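Side-chain contacts in Lin2111 protein (Listeria innocua, PDB 3EDP), which is of unknown function but probably binds DNA as a GntR-type transcription regulator: residues K102-R107 against L153-F158; G110-E115 against I219-E224; S127-Q132 against A138-L143. All coordinates share one frame; numbering follows the deposited sequence.

Interaction 1. Residues K102-R107 against L153-F158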
loop_
_atom_site.group_PDB
_atom_site.type_symbol
_atom_site.label_atom_id
_atom_site.label_comp_id
_atom_site.label_asym_id
_atom_site.label_seq_id
_atom_site.Cartn_x
_atom_site.Cartn_y
_atom_site.Cartn_z
ATOM N N LYS A 102 7.800 -20.183 1.856
ATOM C CA LYS A 102 8.414 -20.962 2.918
ATOM C C LYS A 102 7.362 -21.714 3.723
ATOM O O LYS A 102 7.610 -22.804 4.219
ATOM C CB LYS A 102 9.194 -20.045 3.867
ATOM C CG LYS A 102 10.160 -19.090 3.188
ATOM C CD LYS A 102 11.524 -19.716 2.960
ATOM C CE LYS A 102 11.604 -20.413 1.620
ATOM N NZ LYS A 102 13.010 -20.776 1.287
ATOM N N ASP A 103 6.193 -21.106 3.861
ATOM C CA ASP A 103 5.159 -21.598 4.753
ATOM C C ASP A 103 3.794 -21.152 4.253
ATOM O O ASP A 103 3.623 -20.004 3.821
ATOM C CB ASP A 103 5.364 -21.033 6.159
ATOM C CG ASP A 103 6.116 -21.973 7.061
ATOM O OD1 ASP A 103 5.829 -23.189 7.015
ATOM O OD2 ASP A 103 6.987 -21.495 7.822
ATOM N N PHE A 104 2.827 -22.061 4.329
ATOM C CA PHE A 104 1.440 -21.740 4.033
ATOM C C PHE A 104 0.566 -22.684 4.852
ATOM O O PHE A 104 0.519 -23.882 4.586
ATOM C CB PHE A 104 1.172 -21.879 2.528
ATOM C CG PHE A 104 -0.245 -21.558 2.116
ATOM C CD1 PHE A 104 -1.019 -20.671 2.846
ATOM C CD2 PHE A 104 -0.788 -22.124 0.969
ATOM C CE1 PHE A 104 -2.323 -20.366 2.453
ATOM C CE2 PHE A 104 -2.089 -21.833 0.576
ATOM C CZ PHE A 104 -2.855 -20.948 1.316
ATOM N N TYR A 105 -0.108 -22.157 5.866
ATOM C CA TYR A 105 -0.957 -23.011 6.686
ATOM C C TYR A 105 -2.072 -22.242 7.386
ATOM O O TYR A 105 -2.096 -21.007 7.387
ATOM C CB TYR A 105 -0.121 -23.790 7.710
ATOM C CG TYR A 105 0.515 -22.903 8.760
ATOM C CD1 TYR A 105 0.002 -22.840 10.047
ATOM C CD2 TYR A 105 1.616 -22.119 8.455
ATOM C CE1 TYR A 105 0.578 -22.030 11.007
ATOM C CE2 TYR A 105 2.201 -21.306 9.406
ATOM C CZ TYR A 105 1.678 -21.264 10.680
ATOM O OH TYR A 105 2.255 -20.456 11.634
ATOM N N ILE A 106 -3.003 -22.998 7.959
ATOM C CA ILE A 106 -4.102 -22.446 8.730
ATOM C C ILE A 106 -3.815 -22.636 10.212
ATOM O O ILE A 106 -3.294 -23.675 10.624
ATOM C CB ILE A 106 -5.410 -23.167 8.391
ATOM C CG1 ILE A 106 -5.661 -23.122 6.879
ATOM C CG2 ILE A 106 -6.564 -22.587 9.189
ATOM C CD1 ILE A 106 -6.827 -23.977 6.431
ATOM N N ARG A 107 -4.169 -21.637 11.009
ATOM C CA ARG A 107 -3.923 -21.652 12.442
ATOM C C ARG A 107 -4.981 -20.782 13.112
ATOM O O ARG A 107 -5.657 -19.995 12.450
ATOM C CB ARG A 107 -2.551 -21.047 12.720
ATOM C CG ARG A 107 -2.388 -19.678 12.031
ATOM C CD ARG A 107 -1.236 -18.848 12.593
ATOM N NE ARG A 107 -1.629 -18.124 13.799
ATOM C CZ ARG A 107 -0.792 -17.403 14.542
ATOM N NH1 ARG A 107 0.490 -17.315 14.206
ATOM N NH2 ARG A 107 -1.233 -16.772 15.626
ATOM N N LEU A 153 -11.331 -19.238 -1.557
ATOM C CA LEU A 153 -10.033 -19.444 -2.185
ATOM C C LEU A 153 -9.504 -20.860 -1.958
ATOM O O LEU A 153 -9.445 -21.331 -0.827
ATOM C CB LEU A 153 -9.016 -18.432 -1.648
ATOM C CG LEU A 153 -9.027 -17.022 -2.240
ATOM C CD1 LEU A 153 -10.346 -16.330 -1.963
ATOM C CD2 LEU A 153 -7.867 -16.212 -1.678
ATOM N N GLN A 154 -9.122 -21.534 -3.036
ATOM C CA GLN A 154 -8.351 -22.769 -2.922
ATOM C C GLN A 154 -6.866 -22.414 -2.910
ATOM O O GLN A 154 -6.507 -21.253 -3.124
ATOM C CB GLN A 154 -8.670 -23.716 -4.077
ATOM C CG GLN A 154 -10.148 -24.057 -4.169
ATOM C CD GLN A 154 -10.495 -24.830 -5.423
ATOM O OE1 GLN A 154 -9.648 -25.513 -6.004
ATOM N NE2 GLN A 154 -11.750 -24.727 -5.850
ATOM N N ALA A 155 -6.010 -23.404 -2.661
ATOM C CA ALA A 155 -4.568 -23.185 -2.572
ATOM C C ALA A 155 -4.003 -22.413 -3.770
ATOM O O ALA A 155 -3.243 -21.460 -3.599
ATOM C CB ALA A 155 -3.834 -24.511 -2.399
ATOM N N LYS A 156 -4.384 -22.832 -4.973
ATOM C CA LYS A 156 -3.877 -22.231 -6.202
ATOM C C LYS A 156 -4.344 -20.786 -6.417
ATOM O O LYS A 156 -3.837 -20.092 -7.296
ATOM C CB LYS A 156 -4.275 -23.085 -7.405
ATOM C CG LYS A 156 -5.750 -23.425 -7.457
ATOM C CD LYS A 156 -6.014 -24.544 -8.461
ATOM C CE LYS A 156 -7.450 -25.040 -8.390
ATOM N NZ LYS A 156 -8.426 -23.966 -8.714
ATOM N N ASP A 157 -5.319 -20.342 -5.628
ATOM C CA ASP A 157 -5.825 -18.983 -5.749
ATOM C C ASP A 157 -4.976 -17.987 -4.973
ATOM O O ASP A 157 -5.087 -16.784 -5.181
ATOM C CB ASP A 157 -7.278 -18.919 -5.277
ATOM C CG ASP A 157 -8.206 -19.731 -6.160
ATOM O OD1 ASP A 157 -8.113 -19.577 -7.397
ATOM O OD2 ASP A 157 -8.996 -20.537 -5.615
ATOM N N PHE A 158 -4.134 -18.488 -4.076
ATOM C CA PHE A 158 -3.304 -17.602 -3.268
ATOM C C PHE A 158 -2.057 -17.174 -4.033
ATOM O O PHE A 158 -0.920 -17.413 -3.604
ATOM C CB PHE A 158 -2.955 -18.249 -1.922
ATOM C CG PHE A 158 -4.134 -18.395 -1.006
ATOM C CD1 PHE A 158 -4.395 -17.445 -0.031
ATOM C CD2 PHE A 158 -5.001 -19.469 -1.136
ATOM C CE1 PHE A 158 -5.494 -17.575 0.804
ATOM C CE2 PHE A 158 -6.092 -19.604 -0.303
ATOM C CZ PHE A 158 -6.343 -18.656 0.665
#
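A tilted edge-to-face aromatic pair, F104 with F158, joins the first strand of the UTRA-family sheet to the loop after strand 137-146, where F158 comes just after the short 3-10 turn of residues 155-157. The ring centroids lie 5.0 Å apart and the planes meet at 56°, a tilt well short of perpendicular. F104 gives the edge: its CZ stands over one face of the F158 ring, displaced toward the rim, and comes within 3.6 Å of F158 CD2 and 3.7 Å of F158 CG. The F104 CB points toward the loop, and with CG anti to the backbone N (chi1 -180°) the ring continues that way, CZ leading. On the opposite face of the F158 ring sits CD2 of L153, so the ring is held between a leucine methyl and an aromatic edge. A155 meets the F104 ring at its edge, near the ring plane, with A155 CA 4.2 Å from F104 CE2.

D157 N bonds to Q154 O and F158 N to A155 O, while the carboxylate of D157 turns back on the start of the turn: Q154 N donates to D157 OD2 at 2.8 Å, using the anti lone pair of that oxygen. These bonds fix the turn from which F158 projects.

Around the pair, M85 of helix 79-86 touches both rings, P75 packs on F104, and N81 of the same helix meets A155. From strand 124-134, I128 lies against F104 and the ring of Y126 meets that of F158, placing the contact between the edge strand, its neighbour in the sheet and helix 79-86.

Interaction 2. Residues G110-E115 against I219-E224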
loop_
_atom_site.group_PDB
_atom_site.type_symbol
_atom_site.label_atom_id
_atom_site.label_comp_id
_atom_site.label_asym_id
_atom_site.label_seq_id
_atom_site.Cartn_x
_atom_site.Cartn_y
_atom_site.Cartn_z
ATOM N N GLY A 110 -5.418 -16.397 17.574
ATOM C CA GLY A 110 -4.765 -16.046 18.825
ATOM C C GLY A 110 -5.124 -14.631 19.257
ATOM O O GLY A 110 -5.739 -13.882 18.496
ATOM N N LYS A 111 -4.728 -14.263 20.471
ATOM C CA LYS A 111 -5.077 -12.962 21.047
ATOM C C LYS A 111 -4.651 -11.762 20.208
ATOM O O LYS A 111 -5.438 -10.846 19.982
ATOM C CB LYS A 111 -4.496 -12.823 22.458
ATOM C CG LYS A 111 -5.506 -13.066 23.568
ATOM C CD LYS A 111 -6.085 -14.469 23.497
ATOM C CE LYS A 111 -7.526 -14.481 23.969
ATOM N NZ LYS A 111 -8.369 -13.629 23.086
ATOM N N PHE A 112 -3.400 -11.766 19.762
ATOM C CA PHE A 112 -2.833 -10.617 19.072
ATOM C C PHE A 112 -3.556 -10.284 17.768
ATOM O O PHE A 112 -3.903 -9.131 17.530
ATOM C CB PHE A 112 -1.338 -10.822 18.820
ATOM C CG PHE A 112 -0.688 -9.680 18.102
ATOM C CD1 PHE A 112 -0.482 -8.470 18.744
ATOM C CD2 PHE A 112 -0.291 -9.809 16.782
ATOM C CE1 PHE A 112 0.111 -7.408 18.082
ATOM C CE2 PHE A 112 0.305 -8.753 16.116
ATOM C CZ PHE A 112 0.506 -7.551 16.767
ATOM N N TYR A 113 -3.785 -11.290 16.930
ATOM C CA TYR A 113 -4.472 -11.073 15.657
ATOM C C TYR A 113 -5.977 -10.892 15.830
ATOM O O TYR A 113 -6.592 -10.107 15.112
ATOM C CB TYR A 113 -4.192 -12.211 14.670
ATOM C CG TYR A 113 -2.762 -12.251 14.190
ATOM C CD1 TYR A 113 -2.127 -11.102 13.740
ATOM C CD2 TYR A 113 -2.053 -13.439 14.170
ATOM C CE1 TYR A 113 -0.817 -11.138 13.302
ATOM C CE2 TYR A 113 -0.745 -13.484 13.733
ATOM C CZ TYR A 113 -0.130 -12.331 13.300
ATOM O OH TYR A 113 1.174 -12.382 12.861
ATOM N N ALA A 114 -6.568 -11.627 16.769
ATOM C CA ALA A 114 -7.994 -11.503 17.052
ATOM C C ALA A 114 -8.341 -10.062 17.403
ATOM O O ALA A 114 -9.382 -9.546 17.004
ATOM C CB ALA A 114 -8.399 -12.431 18.185
ATOM N N GLU A 115 -7.453 -9.416 18.150
ATOM C CA GLU A 115 -7.659 -8.038 18.569
ATOM C C GLU A 115 -7.541 -7.066 17.392
ATOM O O GLU A 115 -8.304 -6.102 17.297
ATOM C CB GLU A 115 -6.681 -7.673 19.690
ATOM C CG GLU A 115 -6.484 -6.183 19.897
ATOM C CD GLU A 115 -5.376 -5.618 19.025
ATOM O OE1 GLU A 115 -4.369 -6.331 18.808
ATOM O OE2 GLU A 115 -5.510 -4.464 18.561
ATOM N N ILE A 219 -3.397 -8.531 6.976
ATOM C CA ILE A 219 -2.206 -7.947 7.573
ATOM C C ILE A 219 -0.976 -8.467 6.861
ATOM O O ILE A 219 -0.892 -9.661 6.546
ATOM C CB ILE A 219 -2.065 -8.335 9.055
ATOM C CG1 ILE A 219 -3.251 -7.819 9.863
ATOM C CG2 ILE A 219 -0.762 -7.789 9.616
ATOM C CD1 ILE A 219 -3.312 -8.397 11.252
ATOM N N GLN A 220 -0.018 -7.578 6.627
ATOM C CA GLN A 220 1.272 -7.960 6.055
ATOM C C GLN A 220 2.423 -7.368 6.854
ATOM O O GLN A 220 2.369 -6.213 7.276
ATOM C CB GLN A 220 1.373 -7.483 4.613
ATOM C CG GLN A 220 2.683 -7.849 3.918
ATOM C CD GLN A 220 2.659 -7.452 2.445
ATOM O OE1 GLN A 220 1.861 -6.612 2.041
ATOM N NE2 GLN A 220 3.513 -8.074 1.639
ATOM N N TYR A 221 3.454 -8.173 7.077
ATOM C CA TYR A 221 4.681 -7.696 7.690
ATOM C C TYR A 221 5.783 -7.938 6.687
ATOM O O TYR A 221 5.941 -9.047 6.189
ATOM C CB TYR A 221 4.990 -8.438 8.992
ATOM C CG TYR A 221 3.918 -8.309 10.040
ATOM C CD1 TYR A 221 3.712 -7.107 10.705
ATOM C CD2 TYR A 221 3.104 -9.388 10.364
ATOM C CE1 TYR A 221 2.722 -6.983 11.670
ATOM C CE2 TYR A 221 2.119 -9.275 11.328
ATOM C CZ TYR A 221 1.937 -8.071 11.981
ATOM O OH TYR A 221 0.958 -7.956 12.938
ATOM N N HIS A 222 6.525 -6.885 6.370
ATOM C CA HIS A 222 7.617 -6.978 5.417
ATOM C C HIS A 222 8.905 -6.552 6.116
ATOM O O HIS A 222 8.933 -5.538 6.817
ATOM C CB HIS A 222 7.327 -6.086 4.204
ATOM C CG HIS A 222 8.487 -5.937 3.272
ATOM N ND1 HIS A 222 8.836 -6.908 2.356
ATOM C CD2 HIS A 222 9.380 -4.932 3.110
ATOM C CE1 HIS A 222 9.893 -6.509 1.671
ATOM N NE2 HIS A 222 10.244 -5.313 2.110
ATOM N N TYR A 223 9.962 -7.332 5.934
ATOM C CA TYR A 223 11.225 -7.081 6.628
ATOM C C TYR A 223 12.356 -6.892 5.634
ATOM O O TYR A 223 12.470 -7.654 4.667
ATOM C CB TYR A 223 11.585 -8.257 7.540
ATOM C CG TYR A 223 10.568 -8.570 8.616
ATOM C CD1 TYR A 223 10.689 -8.029 9.890
ATOM C CD2 TYR A 223 9.495 -9.415 8.359
ATOM C CE1 TYR A 223 9.770 -8.320 10.877
ATOM C CE2 TYR A 223 8.567 -9.707 9.338
ATOM C CZ TYR A 223 8.710 -9.157 10.594
ATOM O OH TYR A 223 7.798 -9.447 11.577
ATOM N N GLU A 224 13.201 -5.893 5.886
ATOM C CA GLU A 224 14.377 -5.651 5.058
ATOM C C GLU A 224 15.573 -5.312 5.929
ATOM O O GLU A 224 15.439 -4.640 6.954
ATOM C CB GLU A 224 14.155 -4.473 4.107
ATOM C CG GLU A 224 13.158 -4.715 3.000
ATOM C CD GLU A 224 12.966 -3.489 2.108
ATOM O OE1 GLU A 224 13.729 -2.501 2.252
ATOM O OE2 GLU A 224 12.055 -3.514 1.259
#
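Aromatic side chains make most of this contact: F112 and Y113, consecutive on helix 110-117, approach Y221 of strand 215-225 from the direction opposite to its own. F112 meets the tyrosine hydroxyl at its ring edge, F112 CE2 lying 3.3 Å from Y221 OH near the phenylalanine ring plane. Y113 and Y221 run past each other edge against edge: Y113 OH is 3.6 Å from Y221 CE2, while Y113 CE1 stands 3.7 Å from Y221 OH. Each hydroxyl thus lies beside carbon atoms of the other ring.

I219 adds an apolar contact, its CD1 3.9 Å from Y113 CD1 in an oblique approach to the ring. The chain of I219 is extended at its second torsion (chi2 168°), which carries CD1 out toward the helix.

The polar end of Y113 has a partner elsewhere: its OH is hydrogen-bonded to a glycerol, probably from the crystallisation liquor.

The axes of helix segment 110-115 and strand segment 219-224 come no closer than 12.1 Å, their directions 116° apart, so side chains span the gap. The arrangement is that of a helix laid across one face of an antiparallel sheet, here within the UTRA-family region.

Interaction 3. Residues S127-Q132 against A138-L143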
loop_
_atom_site.group_PDB
_atom_site.type_symbol
_atom_site.label_atom_id
_atom_site.label_comp_id
_atom_site.label_asym_id
_atom_site.label_seq_id
_atom_site.Cartn_x
_atom_site.Cartn_y
_atom_site.Cartn_z
ATOM N N SER A 127 -1.821 -18.265 7.164
ATOM C CA SER A 127 -0.531 -17.654 7.406
ATOM C C SER A 127 0.369 -18.026 6.249
ATOM O O SER A 127 0.579 -19.207 5.970
ATOM C CB SER A 127 0.064 -18.154 8.719
ATOM O OG SER A 127 1.317 -17.547 8.957
ATOM N N ILE A 128 0.871 -17.015 5.554
ATOM C CA ILE A 128 1.747 -17.238 4.418
ATOM C C ILE A 128 3.077 -16.564 4.687
ATOM O O ILE A 128 3.126 -15.419 5.135
ATOM C CB ILE A 128 1.138 -16.672 3.120
ATOM C CG1 ILE A 128 -0.172 -17.392 2.796
ATOM C CG2 ILE A 128 2.116 -16.813 1.966
ATOM C CD1 ILE A 128 -0.998 -16.717 1.722
ATOM N N LYS A 129 4.159 -17.283 4.437
ATOM C CA LYS A 129 5.479 -16.703 4.565
ATOM C C LYS A 129 6.228 -16.881 3.255
ATOM O O LYS A 129 6.286 -17.989 2.712
ATOM C CB LYS A 129 6.244 -17.376 5.704
ATOM C CG LYS A 129 7.540 -16.668 6.080
ATOM C CD LYS A 129 8.297 -17.437 7.151
ATOM C CE LYS A 129 7.356 -17.993 8.217
ATOM N NZ LYS A 129 6.483 -16.945 8.834
ATOM N N PHE A 130 6.785 -15.791 2.735
ATOM C CA PHE A 130 7.643 -15.883 1.557
ATOM C C PHE A 130 8.877 -14.982 1.600
ATOM O O PHE A 130 8.944 -14.017 2.358
ATOM C CB PHE A 130 6.860 -15.676 0.254
ATOM C CG PHE A 130 6.302 -14.291 0.077
ATOM C CD1 PHE A 130 7.074 -13.281 -0.474
ATOM C CD2 PHE A 130 4.990 -14.008 0.424
ATOM C CE1 PHE A 130 6.558 -12.009 -0.650
ATOM C CE2 PHE A 130 4.465 -12.742 0.243
ATOM C CZ PHE A 130 5.253 -11.739 -0.291
ATOM N N VAL A 131 9.854 -15.330 0.773
ATOM C CA VAL A 131 11.153 -14.685 0.771
ATOM C C VAL A 131 11.465 -14.272 -0.657
ATOM O O VAL A 131 11.013 -14.903 -1.614
ATOM C CB VAL A 131 12.251 -15.643 1.300
ATOM C CG1 VAL A 131 13.614 -15.266 0.749
ATOM C CG2 VAL A 131 12.266 -15.658 2.826
ATOM N N GLN A 132 12.229 -13.203 -0.799
ATOM C CA GLN A 132 12.489 -12.628 -2.105
ATOM C C GLN A 132 13.901 -12.064 -2.104
ATOM O O GLN A 132 14.272 -11.329 -1.189
ATOM C CB GLN A 132 11.479 -11.514 -2.348
ATOM C CG GLN A 132 11.338 -11.052 -3.773
ATOM C CD GLN A 132 10.243 -10.014 -3.905
ATOM O OE1 GLN A 132 9.556 -9.694 -2.929
ATOM N NE2 GLN A 132 10.071 -9.482 -5.108
ATOM N N ALA A 138 18.107 -10.637 0.961
ATOM C CA ALA A 138 16.788 -11.244 0.974
ATOM C C ALA A 138 15.815 -10.496 1.886
ATOM O O ALA A 138 16.170 -10.045 2.976
ATOM C CB ALA A 138 16.889 -12.713 1.383
ATOM N N THR A 139 14.583 -10.361 1.419
ATOM C CA THR A 139 13.521 -9.813 2.236
ATOM C C THR A 139 12.566 -10.927 2.639
ATOM O O THR A 139 12.518 -11.988 2.008
ATOM C CB THR A 139 12.739 -8.731 1.490
ATOM O OG1 THR A 139 12.086 -9.317 0.359
ATOM C CG2 THR A 139 13.684 -7.603 1.024
ATOM N N LEU A 140 11.801 -10.679 3.690
ATOM C CA LEU A 140 10.886 -11.679 4.208
ATOM C C LEU A 140 9.508 -11.059 4.383
ATOM O O LEU A 140 9.370 -9.978 4.958
ATOM C CB LEU A 140 11.403 -12.214 5.545
ATOM C CG LEU A 140 10.461 -13.118 6.332
ATOM C CD1 LEU A 140 10.340 -14.452 5.629
ATOM C CD2 LEU A 140 10.993 -13.315 7.742
ATOM N N ASP A 141 8.490 -11.738 3.875
ATOM C CA ASP A 141 7.123 -11.263 4.023
ATOM C C ASP A 141 6.278 -12.271 4.763
ATOM O O ASP A 141 6.403 -13.476 4.553
ATOM C CB ASP A 141 6.485 -10.962 2.663
ATOM C CG ASP A 141 6.877 -9.601 2.131
ATOM O OD1 ASP A 141 6.011 -8.701 2.113
ATOM O OD2 ASP A 141 8.053 -9.422 1.754
ATOM N N ARG A 142 5.421 -11.768 5.641
ATOM C CA ARG A 142 4.420 -12.605 6.276
ATOM C C ARG A 142 3.046 -11.969 6.090
ATOM O O ARG A 142 2.856 -10.777 6.352
ATOM C CB ARG A 142 4.749 -12.835 7.753
ATOM C CG ARG A 142 3.540 -13.175 8.613
ATOM C CD ARG A 142 3.812 -14.346 9.558
ATOM N NE ARG A 142 5.211 -14.441 9.973
ATOM C CZ ARG A 142 5.842 -13.544 10.730
ATOM N NH1 ARG A 142 5.207 -12.453 11.150
ATOM N NH2 ARG A 142 7.117 -13.729 11.051
ATOM N N LEU A 143 2.107 -12.776 5.605
ATOM C CA LEU A 143 0.730 -12.360 5.354
ATOM C C LEU A 143 -0.235 -13.154 6.225
ATOM O O LEU A 143 -0.093 -14.376 6.389
ATOM C CB LEU A 143 0.357 -12.641 3.905
ATOM C CG LEU A 143 0.582 -11.625 2.796
ATOM C CD1 LEU A 143 2.066 -11.413 2.550
ATOM C CD2 LEU A 143 -0.123 -12.114 1.538
#
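Six backbone hydrogen bonds join S127-Q132 to A138-L143. The pairs I128-L143, F130-D141 and Q132-T139 each exchange two; D141 N to F130 O is 2.8 Å long with an N-H...O angle of 174°. Between them lie the non-hydrogen-bonded pairs K129-R142 and V131-L140.

K129 and R142 lie side by side, pointing the same way, both with bent chains, and K129 NZ comes to 3.0 Å from R142 NE at the guanidinium edge. This is an approach of two donors; K129 NZ and R142 NH2 both make salt bridges to E189 OE1, which probably offsets the closeness of the two positive groups. Bends near the end of the K129 chain curl it and bring the amine beside the arginine.

On the face carrying F130 and D141, a CH-pi contact places D141 CB 3.5 Å from the F130 ring centroid, 21° off the ring normal. The ring and carboxylate planes are only 3° apart. D141 OD2 is hydrogen-bonded to H222 ND1, tying this strand to its next neighbour, and L143 CD1 touches F130 CE2 at 3.6 Å.

On the face carrying K129 and R142, L140 CD1 lies 3.6 Å from V131 CG2 and also meets K129 CG. N193 of helix 188-194 packs against this group. The antiparallel register and short connection define a beta hairpin, which forms the second and third strands of the six-stranded sheet in the UTRA-family region.

All three contacts are largely buried and reach the same antiparallel sheet, but their chemistry follows the elements they join. Interaction 3 pairs adjacent strands by backbone bonds and buries 641 Å², against 124 Å² for interaction 1 and 152 Å² for interaction 2, where side chains bring a loop and a helix to the sheet. Interaction 2 also includes the exposed F112. Strand 99-108 of interaction 1 borders the hairpin of interaction 3 on one side, with Y105 O 2.8 Å from S127 N; strand 215-225 of interaction 2 borders it on the other, with Y221 N 2.8 Å from R142 O. R107 NH2 packs on Y113 CD2, linking interactions 1 and 2.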